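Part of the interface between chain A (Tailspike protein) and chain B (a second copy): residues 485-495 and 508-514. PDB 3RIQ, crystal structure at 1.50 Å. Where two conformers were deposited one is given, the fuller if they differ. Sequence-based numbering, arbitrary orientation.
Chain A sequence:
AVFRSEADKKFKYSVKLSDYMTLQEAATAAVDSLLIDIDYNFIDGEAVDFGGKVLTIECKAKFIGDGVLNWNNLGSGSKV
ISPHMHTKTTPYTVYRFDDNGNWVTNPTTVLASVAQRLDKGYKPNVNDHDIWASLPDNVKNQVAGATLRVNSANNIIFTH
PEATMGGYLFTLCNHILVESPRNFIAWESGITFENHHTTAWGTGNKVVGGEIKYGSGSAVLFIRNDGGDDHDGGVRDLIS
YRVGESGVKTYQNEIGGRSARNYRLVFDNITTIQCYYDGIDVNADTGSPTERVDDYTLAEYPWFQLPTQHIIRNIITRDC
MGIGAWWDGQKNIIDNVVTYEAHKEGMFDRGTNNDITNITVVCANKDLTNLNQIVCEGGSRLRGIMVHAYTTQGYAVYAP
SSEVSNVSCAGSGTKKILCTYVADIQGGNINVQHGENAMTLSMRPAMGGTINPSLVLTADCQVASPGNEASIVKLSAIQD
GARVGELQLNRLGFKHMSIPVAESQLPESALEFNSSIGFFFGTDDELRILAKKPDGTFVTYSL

Chain A, residues 485-495: GELQLNRLGFK
Chain B (508-514) ESALEFN

How do the two backbones lie against each other? Chain A runs as a strand through L489(A), then breaks into a loop at N490(A), whose phi/psi of 70/31 is followed by -60/130 at R491(A), 59/19 at L492(A) and 81/16 at G493(A). The turn is held by G493(A) N to N490(A) O at 3.1 Å and by N490(A) OD1, which accepts from K495(A) N at 2.8 Å. Chain B begins with a 3-10 segment, 508-510, and continues as an irregular loop. The chains run antiparallel: R491(A) CA lies 5.6 Å from A510(B) CA, while E486(A) CA is 8.2 Å from F513(B) CA, leaving side chains to span the wider end.

Why is R491(A) so extended? Its chi1, chi2 and chi3 are all t (177°, 171°, 170°), with chi4 at 84°, so the side chain is extended as far as its guanidinium, whose edge it sets against S509(B) O. R491(A) NE donates to S509(B) O at 2.7 Å, and R491(A) NH2 adds a weak bond to S509(B) O at 3.0 Å; one carbonyl thus takes two donors. E512(B) CB covers one face of the guanidinium. The carboxylate contributes charge without a directed hydrogen bond: R491(A) NH1 and E512(B) OE2 form a long salt bridge of 3.6 Å, the oxygen well out of the guanidinium plane.

What does the amide of Q488(A) accomplish? With chi1 -50° (m), chi2 -172° (t) and chi3 -27°, its NE2 reaches two carboxylates, donating to E512(B) OE2 at 2.8 Å and to E486(A) OE2 at 2.8 Å. Those acid oxygens, E486(A) OE2 and E512(B) OE2, stand only 4.5 Å apart; the N-H groups of the shared amide, which is itself neutral, ease the approach, while R491(A) brings the opposite charge near E512(B). E486(A) gets there with chi1 and chi2 both t and chi3 -43°; E512(B) is also t, t (178°, 167°), with chi3 -167°. Q488(A) OE1 accepts from two waters: one, 2.8 Å from OE1, also accepts from E512(B) N at 2.8 Å; the other, 2.7 Å from OE1, accepts from R491(A) NH1 at 2.9 Å.

Where do the less polar groups meet? F513(B), chi1 -64° (m) and chi2 111°, has a CA-CB bond pointing sideways, but its ring end comes nearer, presenting its edge to E486(A), with CE1 3.5 Å from OE2. Ring-edge hydrogens carry slight positive charge, which suits a carboxylate. At the other end, F494(A) (m, chi2 89°) brings CD1 to 4.1 Å from A510(B) CB, and L492(A) (m, t) places CD1 3.3 Å from OG of S509(B), whose chi1 is p.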

# COMPACT_ATOMS: atom_id res chain seq x y z
N GLY A 485 10.87 -39.33 25.67
CA GLY A 485 10.04 -40.16 24.80
C GLY A 485 10.37 -40.00 23.33
O GLY A 485 9.48 -39.87 22.50
N GLU A 486 11.66 -39.96 23.00
CA GLU A 486 12.06 -39.57 21.67
C GLU A 486 12.10 -40.75 20.74
O GLU A 486 12.84 -41.72 20.98
CB GLU A 486 13.43 -38.87 21.68
CG GLU A 486 13.90 -38.43 20.30
CD GLU A 486 14.91 -37.30 20.36
OE1 GLU A 486 14.69 -36.37 21.15
OE2 GLU A 486 15.92 -37.35 19.61
N LEU A 487 11.27 -40.70 19.70
CA LEU A 487 11.45 -41.65 18.62
C LEU A 487 12.46 -41.11 17.65
O LEU A 487 12.52 -39.88 17.43
CB LEU A 487 10.13 -41.99 17.95
CG LEU A 487 9.52 -41.20 16.83
CD1 LEU A 487 10.28 -41.29 15.51
CD2 LEU A 487 8.08 -41.64 16.60
N GLN A 488 13.22 -42.01 17.04
CA GLN A 488 14.09 -41.60 15.94
C GLN A 488 13.96 -42.55 14.78
O GLN A 488 13.58 -43.73 14.96
CB GLN A 488 15.56 -41.55 16.40
CG GLN A 488 15.80 -40.76 17.69
CD GLN A 488 17.27 -40.57 18.01
OE1 GLN A 488 18.12 -41.38 17.62
NE2 GLN A 488 17.59 -39.46 18.68
N LEU A 489 14.26 -42.06 13.57
CA LEU A 489 14.34 -42.91 12.38
C LEU A 489 15.69 -42.73 11.71
O LEU A 489 16.16 -41.60 11.53
CB LEU A 489 13.25 -42.58 11.35
CG LEU A 489 11.77 -42.75 11.73
CD1 LEU A 489 11.36 -44.20 11.94
CD2 LEU A 489 11.44 -41.94 12.94
N ASN A 490 16.32 -43.87 11.35
CA ASN A 490 17.58 -43.90 10.60
C ASN A 490 18.82 -43.42 11.37
O ASN A 490 19.76 -42.89 10.77
CB ASN A 490 17.44 -43.18 9.23
CG ASN A 490 18.54 -43.56 8.25
OD1 ASN A 490 18.93 -44.76 8.19
ND2 ASN A 490 19.08 -42.57 7.51
N ARG A 491 18.87 -43.61 12.70
CA ARG A 491 20.09 -43.23 13.41
C ARG A 491 21.28 -44.04 12.86
O ARG A 491 21.20 -45.27 12.75
CB ARG A 491 19.98 -43.42 14.93
CG ARG A 491 21.30 -43.08 15.65
CD ARG A 491 21.12 -43.05 17.15
NE ARG A 491 22.41 -42.97 17.85
CZ ARG A 491 23.11 -41.87 18.12
NH1 ARG A 491 22.70 -40.64 17.76
NH2 ARG A 491 24.28 -42.01 18.75
N LEU A 492 22.35 -43.33 12.54
CA LEU A 492 23.59 -43.91 11.98
C LEU A 492 23.42 -44.66 10.65
O LEU A 492 24.28 -45.46 10.25
CB LEU A 492 24.36 -44.74 13.02
CG LEU A 492 25.13 -43.83 14.00
CD1 LEU A 492 25.70 -44.62 15.15
CD2 LEU A 492 26.24 -43.00 13.30
N GLY A 493 22.32 -44.40 9.97
CA GLY A 493 22.10 -44.95 8.65
C GLY A 493 21.59 -46.38 8.65
O GLY A 493 21.59 -47.02 7.59
N PHE A 494 21.09 -46.86 9.79
CA PHE A 494 20.60 -48.24 9.87
C PHE A 494 19.12 -48.43 9.50
O PHE A 494 18.62 -49.55 9.51
CB PHE A 494 20.96 -48.91 11.22
CG PHE A 494 22.43 -49.26 11.32
CD1 PHE A 494 23.33 -48.34 11.83
CD2 PHE A 494 22.91 -50.49 10.87
CE1 PHE A 494 24.69 -48.61 11.88
CE2 PHE A 494 24.27 -50.78 10.93
CZ PHE A 494 25.16 -49.84 11.43
N LYS A 495 18.43 -47.33 9.15
CA LYS A 495 17.10 -47.43 8.54
C LYS A 495 16.03 -47.98 9.48
O LYS A 495 14.96 -48.41 9.02
CB LYS A 495 17.12 -48.20 7.21
CG LYS A 495 18.26 -47.74 6.28
CD LYS A 495 18.32 -48.56 5.02
CE LYS A 495 19.51 -48.12 4.19
NZ LYS A 495 19.76 -49.02 3.03
N GLU B 508 25.54 -50.81 19.11
CA GLU B 508 25.12 -50.10 20.31
C GLU B 508 24.99 -48.58 20.08
O GLU B 508 24.10 -47.94 20.66
CB GLU B 508 26.07 -50.40 21.47
CG GLU B 508 26.03 -51.90 21.85
CD GLU B 508 26.95 -52.31 23.00
OE1 GLU B 508 27.77 -51.49 23.48
OE2 GLU B 508 26.83 -53.48 23.43
N SER B 509 25.86 -48.01 19.24
CA SER B 509 25.81 -46.58 18.90
C SER B 509 24.51 -46.16 18.18
O SER B 509 24.21 -44.97 18.14
CB SER B 509 26.99 -46.23 18.01
OG SER B 509 26.96 -47.09 16.87
N ALA B 510 23.76 -47.13 17.63
CA ALA B 510 22.53 -46.83 16.87
C ALA B 510 21.28 -46.65 17.75
O ALA B 510 20.18 -46.43 17.23
CB ALA B 510 22.28 -47.83 15.75
N LEU B 511 21.46 -46.69 19.07
CA LEU B 511 20.41 -46.28 20.03
C LEU B 511 20.97 -45.17 20.90
O LEU B 511 21.88 -45.39 21.73
CB LEU B 511 19.94 -47.46 20.91
CG LEU B 511 19.23 -48.60 20.17
CD1 LEU B 511 18.99 -49.85 21.04
CD2 LEU B 511 17.89 -48.10 19.59
N GLU B 512 20.45 -43.96 20.72
CA GLU B 512 21.05 -42.80 21.40
C GLU B 512 20.75 -42.79 22.89
O GLU B 512 21.64 -42.57 23.71
CB GLU B 512 20.60 -41.50 20.75
CG GLU B 512 21.14 -40.26 21.45
CD GLU B 512 20.96 -38.97 20.66
OE1 GLU B 512 21.60 -37.98 21.07
OE2 GLU B 512 20.18 -38.93 19.68
N PHE B 513 19.48 -43.02 23.23
CA PHE B 513 19.04 -42.74 24.59
C PHE B 513 18.84 -43.98 25.42
O PHE B 513 18.33 -45.02 24.92
CB PHE B 513 17.76 -41.88 24.59
CG PHE B 513 17.95 -40.50 24.00
CD1 PHE B 513 17.37 -40.15 22.78
CD2 PHE B 513 18.78 -39.58 24.64
CE1 PHE B 513 17.59 -38.89 22.21
CE2 PHE B 513 18.99 -38.30 24.09
CZ PHE B 513 18.40 -37.97 22.86
N ASN B 514 19.18 -43.86 26.71
CA ASN B 514 18.84 -44.91 27.69
C ASN B 514 17.35 -45.25 27.62
O ASN B 514 16.51 -44.36 27.33
CB ASN B 514 19.20 -44.45 29.11
CG ASN B 514 20.68 -44.27 29.30
OD1 ASN B 514 21.47 -44.66 28.45
ND2 ASN B 514 21.07 -43.66 30.42
O HOH W 1 18.17 -43.78 19.07
O HOH W 2 20.15 -39.98 16.45